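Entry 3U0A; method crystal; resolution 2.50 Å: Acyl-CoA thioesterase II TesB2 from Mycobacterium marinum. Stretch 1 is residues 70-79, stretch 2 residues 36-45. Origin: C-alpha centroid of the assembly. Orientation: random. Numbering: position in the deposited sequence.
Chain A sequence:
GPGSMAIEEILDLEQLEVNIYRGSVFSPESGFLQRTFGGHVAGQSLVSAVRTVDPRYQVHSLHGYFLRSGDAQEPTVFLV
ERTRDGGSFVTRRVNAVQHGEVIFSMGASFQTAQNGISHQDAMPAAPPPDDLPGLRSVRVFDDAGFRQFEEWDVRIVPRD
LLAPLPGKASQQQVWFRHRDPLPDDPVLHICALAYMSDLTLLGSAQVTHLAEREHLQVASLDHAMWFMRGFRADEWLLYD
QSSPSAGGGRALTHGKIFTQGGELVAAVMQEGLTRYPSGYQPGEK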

# COMPACT_ATOMS: atom_id res chain seq x y z
N GLY A 70 13.37 14.27 11.55
CA GLY A 70 14.22 15.22 10.84
C GLY A 70 14.24 16.59 11.51
O GLY A 70 13.72 16.77 12.60
N ASP A 71 14.89 17.53 10.83
CA ASP A 71 14.94 18.95 11.22
C ASP A 71 14.59 19.76 9.99
O ASP A 71 15.32 19.70 8.99
CB ASP A 71 16.35 19.34 11.67
CG ASP A 71 16.41 20.70 12.37
OD1 ASP A 71 15.46 21.52 12.30
OD2 ASP A 71 17.43 20.95 13.01
N ALA A 72 13.51 20.53 10.05
CA ALA A 72 13.15 21.38 8.89
C ALA A 72 14.07 22.61 8.68
O ALA A 72 13.97 23.27 7.68
CB ALA A 72 11.69 21.80 8.94
N GLN A 73 14.99 22.85 9.62
CA GLN A 73 16.07 23.85 9.42
C GLN A 73 17.39 23.27 8.88
O GLN A 73 18.41 23.95 8.85
CB GLN A 73 16.36 24.61 10.73
CG GLN A 73 15.12 25.07 11.48
CD GLN A 73 15.40 26.20 12.46
OE1 GLN A 73 16.55 26.40 12.92
NE2 GLN A 73 14.36 26.97 12.78
N GLU A 74 17.40 22.01 8.46
CA GLU A 74 18.57 21.46 7.80
C GLU A 74 18.12 21.00 6.40
O GLU A 74 16.93 20.73 6.22
CB GLU A 74 19.23 20.36 8.66
N PRO A 75 19.03 21.03 5.39
CA PRO A 75 18.68 20.44 4.09
C PRO A 75 18.67 18.93 4.15
O PRO A 75 19.11 18.35 5.13
CB PRO A 75 19.82 20.91 3.15
CG PRO A 75 20.97 21.24 4.04
CD PRO A 75 20.34 21.72 5.34
N THR A 76 18.15 18.31 3.10
CA THR A 76 18.08 16.86 3.00
C THR A 76 18.74 16.39 1.69
O THR A 76 18.65 17.04 0.65
CB THR A 76 16.63 16.36 3.06
OG1 THR A 76 15.98 16.93 4.19
CG2 THR A 76 16.56 14.81 3.16
N VAL A 77 19.42 15.25 1.78
CA VAL A 77 20.06 14.64 0.66
C VAL A 77 19.32 13.35 0.31
O VAL A 77 18.92 12.59 1.19
CB VAL A 77 21.52 14.36 1.00
CG1 VAL A 77 22.17 13.46 -0.04
CG2 VAL A 77 22.26 15.68 1.17
N PHE A 78 19.15 13.12 -0.98
CA PHE A 78 18.39 11.98 -1.48
C PHE A 78 19.34 11.07 -2.26
O PHE A 78 19.98 11.49 -3.24
CB PHE A 78 17.20 12.45 -2.34
CG PHE A 78 16.32 13.43 -1.62
CD1 PHE A 78 15.31 12.99 -0.79
CD2 PHE A 78 16.56 14.79 -1.70
CE1 PHE A 78 14.54 13.87 -0.07
CE2 PHE A 78 15.77 15.68 -1.00
CZ PHE A 78 14.77 15.23 -0.19
N LEU A 79 19.42 9.83 -1.79
CA LEU A 79 20.24 8.81 -2.35
C LEU A 79 19.42 7.79 -3.13
O LEU A 79 18.77 6.94 -2.54
CB LEU A 79 20.97 8.12 -1.21
CG LEU A 79 21.83 9.08 -0.39
CD1 LEU A 79 22.60 8.25 0.62
CD2 LEU A 79 22.76 9.92 -1.32
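Stretch 2, residues 36-45: TFGGHVAGQS

Residues 36-45 form a helical segment that packs on residues 70-79 through two phenylalanine rings, one contributed by each stretch, in a contact made by van der Waals packing without a single hydrogen bond between the two. The whole of stretch 2 is helical, part of a longer helix that extends beyond it at both ends, and its backbone amides bond to carbonyls four residues earlier, from His40 N to Thr36 O (3.1 Å) through to Ser45 N to Val41 O (2.8 Å). Stretch 1 begins as a loop with a type I turn from Asp71 to Glu74 and becomes a strand at Thr76. Helix and strand run in broadly the same direction, with a crossing angle of -37° and axes 9.6 Å apart at their closest. In register, Ala72 lies nearest Phe37, with CA atoms 6.5 Å apart, Thr76 nearest Val41 at 7.9 Å between CA atoms, and Phe78 nearest Ser45 at 6.2 Å between CA atoms.

At the loop end, Phe37, in the t rotamer, has its CA-to-CB bond pointing toward stretch 1, and its ring packs against the turn. The methyl group of Ala72 sits over one face of this ring, with Ala72 CB 3.6 Å from Phe37 CD1 and 4.0 Å from the ring centroid, a CH-pi arrangement. The carbonyl of Asp71 comes close as well, its O 3.6 Å from Phe37 CZ; the same oxygen accepts the turn bond from Glu74 N at 3.2 Å. Gly70 CA approaches Phe37 CE2 to 4.1 Å. A beta carbon at Gly70 would clash, 2.8 Å from Phe37 CE2, and the backbone angles of Gly70 (76/-174) call for glycine in any case. Thr76 OG1 lies 4.3 Å from Phe37 CZ, carrying the contact into the strand.

At the strand end the roles are exchanged: the CA-to-CB bond of Phe78 points toward the helix, and its ring, with chi1 in the m well, packs against the last turn of the segment. Gln44 C lies over one face of the ring, and the closest approach of this residue is Gln44 CB, 3.5 Å from Phe78 CZ, while Ser45 OG meets the ring edge, 3.4 Å from Phe78 CE1. That hydroxyl is already engaged within the helix, donating to Val41 O at 2.7 Å, so the ring edge packs against a satisfied polar group. Val41 O is itself 3.7 Å from Phe78 CE1, and Val41 CG1 adds a looser apolar contact at 4.4 Å from Phe78 CE1. Val77 and Leu79, which flank Phe78 in the strand, do not reach the helix.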

# COMPACT_ATOMS: atom_id res chain seq x y z
N THR A 36 3.68 18.32 7.59
CA THR A 36 4.09 19.15 6.44
C THR A 36 5.53 18.83 5.96
O THR A 36 5.77 18.70 4.76
CB THR A 36 4.01 20.65 6.80
OG1 THR A 36 2.64 21.05 6.87
CG2 THR A 36 4.75 21.53 5.79
N PHE A 37 6.47 18.77 6.91
CA PHE A 37 7.83 18.40 6.60
C PHE A 37 7.88 16.98 6.01
O PHE A 37 8.51 16.77 5.00
CB PHE A 37 8.73 18.53 7.82
CG PHE A 37 10.18 18.35 7.52
CD1 PHE A 37 10.83 19.17 6.61
CD2 PHE A 37 10.91 17.33 8.10
CE1 PHE A 37 12.20 18.99 6.32
CE2 PHE A 37 12.27 17.17 7.83
CZ PHE A 37 12.92 18.00 6.94
N GLY A 38 7.22 16.04 6.63
CA GLY A 38 7.14 14.68 6.09
C GLY A 38 6.63 14.60 4.66
O GLY A 38 7.21 13.92 3.85
N GLY A 39 5.57 15.33 4.33
CA GLY A 39 5.03 15.34 2.98
C GLY A 39 5.97 15.93 1.94
O GLY A 39 6.03 15.45 0.82
N HIS A 40 6.67 16.99 2.33
CA HIS A 40 7.72 17.63 1.53
C HIS A 40 8.82 16.65 1.20
O HIS A 40 9.11 16.40 0.04
CB HIS A 40 8.30 18.83 2.30
CG HIS A 40 9.17 19.76 1.47
ND1 HIS A 40 8.66 20.70 0.62
CD2 HIS A 40 10.57 19.90 1.41
CE1 HIS A 40 9.68 21.38 0.04
NE2 HIS A 40 10.83 20.89 0.52
N VAL A 41 9.38 16.06 2.25
CA VAL A 41 10.46 15.11 2.15
C VAL A 41 10.08 13.94 1.26
O VAL A 41 10.87 13.51 0.45
CB VAL A 41 10.92 14.62 3.56
CG1 VAL A 41 11.92 13.48 3.45
CG2 VAL A 41 11.54 15.78 4.33
N ALA A 42 8.85 13.45 1.41
CA ALA A 42 8.40 12.30 0.63
C ALA A 42 8.31 12.67 -0.83
O ALA A 42 8.70 11.90 -1.70
CB ALA A 42 7.05 11.82 1.12
N GLY A 43 7.79 13.87 -1.07
CA GLY A 43 7.59 14.37 -2.41
C GLY A 43 8.92 14.56 -3.07
O GLY A 43 9.09 14.19 -4.23
N GLN A 44 9.88 15.12 -2.34
CA GLN A 44 11.19 15.36 -2.90
C GLN A 44 11.91 14.04 -3.12
O GLN A 44 12.58 13.88 -4.13
CB GLN A 44 12.01 16.33 -2.05
CG GLN A 44 11.55 17.80 -2.20
CD GLN A 44 12.65 18.85 -1.88
OE1 GLN A 44 13.15 18.95 -0.75
NE2 GLN A 44 13.00 19.63 -2.89
N SER A 45 11.73 13.07 -2.23
CA SER A 45 12.26 11.74 -2.45
C SER A 45 11.76 11.16 -3.78
O SER A 45 12.53 10.56 -4.50
CB SER A 45 11.88 10.80 -1.31
OG SER A 45 12.28 11.31 -0.07